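Local coordinates for protein orotidine 5'-phosphate decarboxylase (PDB 4LUI) that probably catalyses the decarboxylation of orotidine 5'-monophosphate to UMP, the last step of de novo UMP biosynthesis, at residues R212-S217 with E222-Y227; E67-C72 with Y99-I104. All coordinates share one frame; numbering follows the deposited sequence.

Contact 1 of 2, residues R212-S217 with E222-Y227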
loop_
_atom_site.group_PDB
_atom_site.type_symbol
_atom_site.label_atom_id
_atom_site.label_comp_id
_atom_site.label_asym_id
_atom_site.label_seq_id
_atom_site.Cartn_x
_atom_site.Cartn_y
_atom_site.Cartn_z
ATOM N N ARG B 212 13.784 -7.657 12.852
ATOM C CA ARG B 212 14.508 -8.905 12.604
ATOM C C ARG B 212 15.344 -9.404 13.778
ATOM O O ARG B 212 15.534 -10.603 13.930
ATOM C CB ARG B 212 15.380 -8.809 11.337
ATOM C CG ARG B 212 16.345 -7.641 11.328
ATOM C CD ARG B 212 17.139 -7.584 10.021
ATOM N NE ARG B 212 17.948 -8.790 9.848
ATOM C CZ ARG B 212 19.007 -8.877 9.045
ATOM N NH1 ARG B 212 19.392 -7.828 8.331
ATOM N NH2 ARG B 212 19.683 -10.015 8.961
ATOM N N ALA B 213 15.835 -8.487 14.612
ATOM C CA ALA B 213 16.669 -8.884 15.742
ATOM C C ALA B 213 15.866 -9.723 16.738
ATOM O O ALA B 213 16.429 -10.502 17.502
ATOM C CB ALA B 213 17.287 -7.655 16.416
ATOM N N ILE B 214 14.545 -9.568 16.707
ATOM C CA ILE B 214 13.674 -10.438 17.483
ATOM C C ILE B 214 13.180 -11.631 16.659
ATOM O O ILE B 214 13.412 -12.793 17.030
ATOM C CB ILE B 214 12.476 -9.650 18.058
ATOM C CG1 ILE B 214 12.966 -8.606 19.070
ATOM C CG2 ILE B 214 11.460 -10.607 18.688
ATOM C CD1 ILE B 214 11.861 -7.652 19.540
ATOM N N TYR B 215 12.518 -11.362 15.536
ATOM C CA TYR B 215 11.859 -12.455 14.805
ATOM C C TYR B 215 12.788 -13.471 14.138
ATOM O O TYR B 215 12.354 -14.579 13.826
ATOM C CB TYR B 215 10.771 -11.953 13.828
ATOM C CG TYR B 215 11.209 -11.137 12.619
ATOM C CD1 TYR B 215 11.944 -11.710 11.581
ATOM C CD2 TYR B 215 10.820 -9.805 12.484
ATOM C CE1 TYR B 215 12.317 -10.963 10.466
ATOM C CE2 TYR B 215 11.182 -9.055 11.366
ATOM C CZ TYR B 215 11.932 -9.637 10.367
ATOM O OH TYR B 215 12.302 -8.913 9.253
ATOM N N GLN B 216 14.051 -13.113 13.913
ATOM C CA GLN B 216 15.000 -14.079 13.341
ATOM C C GLN B 216 15.695 -14.972 14.380
ATOM O O GLN B 216 16.481 -15.848 14.027
ATOM C CB GLN B 216 16.046 -13.360 12.484
ATOM C CG GLN B 216 15.470 -12.774 11.212
ATOM C CD GLN B 216 16.501 -12.039 10.376
ATOM O OE1 GLN B 216 17.548 -11.602 10.877
ATOM N NE2 GLN B 216 16.214 -11.902 9.088
ATOM N N SER B 217 15.406 -14.738 15.657
ATOM C CA SER B 217 15.984 -15.532 16.743
ATOM C C SER B 217 15.205 -16.824 16.967
ATOM O O SER B 217 14.002 -16.883 16.696
ATOM C CB SER B 217 15.976 -14.707 18.042
ATOM O OG SER B 217 16.464 -15.465 19.150
ATOM N N GLU B 222 13.495 -13.978 24.778
ATOM C CA GLU B 222 14.693 -13.383 25.371
ATOM C C GLU B 222 15.125 -12.109 24.647
ATOM O O GLU B 222 15.618 -11.170 25.278
ATOM C CB GLU B 222 15.860 -14.371 25.346
ATOM C CG GLU B 222 15.621 -15.664 26.092
ATOM C CD GLU B 222 16.721 -16.676 25.831
ATOM O OE1 GLU B 222 16.496 -17.883 26.072
ATOM O OE2 GLU B 222 17.812 -16.260 25.379
ATOM N N GLU B 223 14.986 -12.098 23.323
ATOM C CA GLU B 223 15.319 -10.907 22.547
ATOM C C GLU B 223 14.360 -9.768 22.865
ATOM O O GLU B 223 14.788 -8.631 23.063
ATOM C CB GLU B 223 15.330 -11.204 21.041
ATOM C CG GLU B 223 16.284 -12.312 20.657
ATOM C CD GLU B 223 17.663 -12.136 21.270
ATOM O OE1 GLU B 223 18.236 -11.034 21.154
ATOM O OE2 GLU B 223 18.171 -13.105 21.868
ATOM N N ALA B 224 13.062 -10.063 22.918
ATOM C CA ALA B 224 12.076 -9.025 23.217
ATOM C C ALA B 224 12.335 -8.466 24.613
ATOM O O ALA B 224 12.275 -7.251 24.825
ATOM C CB ALA B 224 10.659 -9.579 23.111
ATOM N N LYS B 225 12.639 -9.357 25.554
ATOM C CA LYS B 225 12.993 -8.940 26.911
ATOM C C LYS B 225 14.178 -7.985 26.895
ATOM O O LYS B 225 14.170 -6.949 27.562
ATOM C CB LYS B 225 13.336 -10.161 27.768
ATOM C CG LYS B 225 13.784 -9.832 29.189
ATOM C CD LYS B 225 14.089 -11.111 29.963
ATOM C CE LYS B 225 14.351 -10.827 31.438
ATOM N NZ LYS B 225 15.651 -10.139 31.668
ATOM N N LYS B 226 15.207 -8.341 26.131
ATOM C CA LYS B 226 16.402 -7.508 26.018
ATOM C C LYS B 226 16.091 -6.120 25.459
ATOM O O LYS B 226 16.552 -5.111 25.992
ATOM C CB LYS B 226 17.451 -8.188 25.136
ATOM C CG LYS B 226 18.643 -7.299 24.808
ATOM C CD LYS B 226 19.644 -8.030 23.926
ATOM C CE LYS B 226 19.100 -8.235 22.519
ATOM N NZ LYS B 226 19.962 -9.162 21.723
ATOM N N TYR B 227 15.306 -6.067 24.390
ATOM C CA TYR B 227 14.998 -4.787 23.762
ATOM C C TYR B 227 14.042 -3.944 24.604
ATOM O O TYR B 227 14.117 -2.719 24.600
ATOM C CB TYR B 227 14.502 -4.991 22.333
ATOM C CG TYR B 227 15.642 -5.369 21.417
ATOM C CD1 TYR B 227 16.658 -4.463 21.145
ATOM C CD2 TYR B 227 15.723 -6.637 20.854
ATOM C CE1 TYR B 227 17.723 -4.811 20.328
ATOM C CE2 TYR B 227 16.781 -6.986 20.025
ATOM C CZ TYR B 227 17.771 -6.061 19.765
ATOM O OH TYR B 227 18.838 -6.412 18.953
HETATM O O HOH W 1 18.875 -11.517 17.762
#
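Tyr-227 of helix 220-230 reaches out to Ala-213, whose CB touches the phenol OH at 3.2 Å and meets the ring obliquely. The ring is set there by its first torsion (chi1 -74°), which places CG beside the backbone N, while the OH is hydrogen-bonded to Gly-192 O and CE of Lys-226 lies 3.6 Å above one ring face. Ile-214 runs past Tyr-227 in the opposite direction: its CG1 meets ring CD2 at 3.8 Å, and its CD1 goes further, to 3.9 Å from Ala-224 CA. In this TIM barrel the short helix 212-215 follows strand 207-210, and the contact packs it onto the chain's last helix. Arg-212, a predicted substrate-binding residue, sits at the start of the short helix, and its NE and NH2 both grip Gln-216 OE1 side-on. On the polar flank Glu-223 lays CG 3.5 Å from Ser-217 OG, a hydroxyl hydrogen-bonded to Asn-219 N; the bend at chi2 (-48°) then turns the carboxylate aside. The carboxylate of Glu-223 forms a salt bridge within its own helix, OE1 to Lys-226 NZ at 2.6 Å. A water donates to Ala-213 O at 2.7 Å and, weakly, to Glu-223 OE1.

Contact 2 of 2, residues E67-C72 with Y99-I104; sequences EIKKLC and YADGII
Lys-69 and Asp-101 reach toward each other and meet in a salt bridge that ties a helix of the TIM barrel's outer layer to the chain entering strand 102-106. Helix 63-72 belongs to the beta-alpha-beta crossover from strand 49-53 to strand 75-82, so the bridge reaches one strand beyond that unit, at the end of the barrel where the strands begin. The backbones stand well apart, with the closest approach of CA atoms, Lys-69 to Tyr-99, at 7.4 Å, and the interface is correspondingly thin, 122 Å² over both sides.

Its close part is made by one folded side chain. CG of Lys-69 lies 3.5 Å from the carbonyl O of Tyr-99, and beyond it bends at chi2 (-66°) and chi3 (-72°) carry the ammonium to Asp-101. The same NZ has a further, weak bond to Lys-74 O. On the inner side of the same helix, Ile-68 packs on Ile-50, Val-52 and Val-76 of the barrel wall. Tyr-99 for its part leans on Ile-65 and Lys-66, one turn earlier in the helix.

Toward solvent the joint is looser. Exposed Lys-70 turns instead to its helix neighbour, NZ to Glu-67 OE2 at 2.6 Å, a pair that takes no part in holding the two segments together. OD2 of Asp-101 has a second partner, the backbone N of Val-76, which probably helps to hold the carboxylate's rotation. Lys-69 NZ approaches OD2 of Asp-101 on the syn lone pair at 2.9 Å, with OD1 further off at 3.4 Å.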
loop_
_atom_site.group_PDB
_atom_site.type_symbol
_atom_site.label_atom_id
_atom_site.label_comp_id
_atom_site.label_asym_id
_atom_site.label_seq_id
_atom_site.Cartn_x
_atom_site.Cartn_y
_atom_site.Cartn_z
ATOM N N GLU B 67 -6.338 -13.740 14.508
ATOM C CA GLU B 67 -5.710 -14.797 15.302
ATOM C C GLU B 67 -4.650 -14.224 16.226
ATOM O O GLU B 67 -4.504 -14.672 17.360
ATOM C CB GLU B 67 -5.084 -15.861 14.401
ATOM C CG GLU B 67 -6.079 -16.711 13.648
ATOM C CD GLU B 67 -6.991 -17.503 14.571
ATOM O OE1 GLU B 67 -6.483 -18.109 15.539
ATOM O OE2 GLU B 67 -8.216 -17.513 14.325
ATOM N N ILE B 68 -3.900 -13.247 15.722
ATOM C CA ILE B 68 -2.884 -12.562 16.514
ATOM C C ILE B 68 -3.568 -11.888 17.704
ATOM O O ILE B 68 -3.015 -11.847 18.808
ATOM C CB ILE B 68 -2.059 -11.556 15.656
ATOM C CG1 ILE B 68 -1.066 -12.312 14.774
ATOM C CG2 ILE B 68 -1.304 -10.569 16.538
ATOM C CD1 ILE B 68 -0.324 -11.453 13.766
ATOM N N LYS B 69 -4.795 -11.416 17.482
ATOM C CA LYS B 69 -5.592 -10.798 18.541
ATOM C C LYS B 69 -6.170 -11.794 19.551
ATOM O O LYS B 69 -6.349 -11.455 20.721
ATOM C CB LYS B 69 -6.707 -9.924 17.958
ATOM C CG LYS B 69 -6.218 -8.610 17.383
ATOM C CD LYS B 69 -5.665 -7.696 18.469
ATOM C CE LYS B 69 -6.766 -7.126 19.342
ATOM N NZ LYS B 69 -6.277 -6.002 20.195
ATOM N N LYS B 70 -6.460 -13.017 19.121
ATOM C CA LYS B 70 -6.921 -14.029 20.066
ATOM C C LYS B 70 -5.795 -14.370 21.041
ATOM O O LYS B 70 -6.034 -14.990 22.078
ATOM C CB LYS B 70 -7.368 -15.307 19.344
ATOM C CG LYS B 70 -8.673 -15.215 18.553
ATOM C CD LYS B 70 -9.037 -16.582 17.964
ATOM C CE LYS B 70 -10.146 -16.485 16.919
ATOM N NZ LYS B 70 -10.220 -17.699 16.040
ATOM N N LEU B 71 -4.575 -13.943 20.713
ATOM C CA LEU B 71 -3.367 -14.472 21.341
ATOM C C LEU B 71 -2.671 -13.576 22.367
ATOM O O LEU B 71 -2.286 -14.053 23.430
ATOM C CB LEU B 71 -2.354 -14.863 20.260
ATOM C CG LEU B 71 -1.741 -16.259 20.311
ATOM C CD1 LEU B 71 -2.825 -17.324 20.246
ATOM C CD2 LEU B 71 -0.749 -16.433 19.178
ATOM N N CYS B 72 -2.481 -12.297 22.056
ATOM C CA CYS B 72 -1.556 -11.480 22.853
ATOM C C CYS B 72 -2.183 -10.347 23.663
ATOM O O CYS B 72 -1.548 -9.817 24.580
ATOM C CB CYS B 72 -0.446 -10.908 21.972
ATOM S SG CYS B 72 -0.984 -9.611 20.843
ATOM N N TYR B 99 -10.199 -6.161 12.585
ATOM C CA TYR B 99 -9.385 -6.883 13.563
ATOM C C TYR B 99 -8.171 -6.107 14.073
ATOM O O TYR B 99 -7.750 -6.303 15.218
ATOM C CB TYR B 99 -8.951 -8.247 13.021
ATOM C CG TYR B 99 -10.119 -9.107 12.604
ATOM C CD1 TYR B 99 -11.071 -9.503 13.529
ATOM C CD2 TYR B 99 -10.277 -9.509 11.283
ATOM C CE1 TYR B 99 -12.153 -10.277 13.157
ATOM C CE2 TYR B 99 -11.358 -10.291 10.899
ATOM C CZ TYR B 99 -12.292 -10.670 11.842
ATOM O OH TYR B 99 -13.377 -11.448 11.480
ATOM N N ALA B 100 -7.600 -5.243 13.238
ATOM C CA ALA B 100 -6.473 -4.424 13.681
ATOM C C ALA B 100 -6.949 -3.261 14.549
ATOM O O ALA B 100 -8.106 -2.848 14.484
ATOM C CB ALA B 100 -5.703 -3.889 12.499
ATOM N N ASP B 101 -6.032 -2.724 15.342
ATOM C CA ASP B 101 -6.338 -1.611 16.224
ATOM C C ASP B 101 -5.927 -0.280 15.626
ATOM O O ASP B 101 -6.329 0.765 16.116
ATOM C CB ASP B 101 -5.634 -1.813 17.559
ATOM C CG ASP B 101 -6.084 -3.074 18.237
ATOM O OD1 ASP B 101 -7.295 -3.159 18.542
ATOM O OD2 ASP B 101 -5.246 -3.977 18.445
ATOM N N GLY B 102 -5.121 -0.330 14.577
ATOM C CA GLY B 102 -4.657 0.877 13.926
ATOM C C GLY B 102 -4.173 0.545 12.534
ATOM O O GLY B 102 -3.898 -0.613 12.217
ATOM N N ILE B 103 -4.093 1.570 11.696
ATOM C CA ILE B 103 -3.673 1.387 10.320
ATOM C C ILE B 103 -2.743 2.528 9.906
ATOM O O ILE B 103 -2.947 3.687 10.304
ATOM C CB ILE B 103 -4.918 1.269 9.393
ATOM C CG1 ILE B 103 -4.517 0.901 7.964
ATOM C CG2 ILE B 103 -5.773 2.542 9.435
ATOM C CD1 ILE B 103 -5.741 0.672 7.070
ATOM N N ILE B 104 -1.705 2.188 9.137
ATOM C CA ILE B 104 -0.728 3.166 8.678
ATOM C C ILE B 104 -1.056 3.592 7.248
ATOM O O ILE B 104 -1.257 2.744 6.367
ATOM C CB ILE B 104 0.715 2.611 8.785
ATOM C CG1 ILE B 104 1.085 2.440 10.265
ATOM C CG2 ILE B 104 1.703 3.537 8.083
ATOM C CD1 ILE B 104 2.357 1.639 10.503
#

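In the fold
Both contacts involve outer helices of a single eight-stranded barrel, yet they do not touch: their centres are 20 Å apart and their nearest atoms about 11 Å. Contact 2 comes first along the chain and is complete well before contact 1 begins. It concerns the second to fourth strands, whereas contact 1 follows the eighth, strand 207-210. Helix 33-43 is common ground, taking Leu-71 and Cys-72 from segment 67-72 and Ile-214 and Ala-224 from contact 1. Contact 1, just after predicted substrate-binding Gly-211 and including predicted substrate-binding Arg-212, follows the C-terminal end of its strand, where TIM barrels carry their active sites; contact 2 packs the opposite end, where strand 102-106 begins.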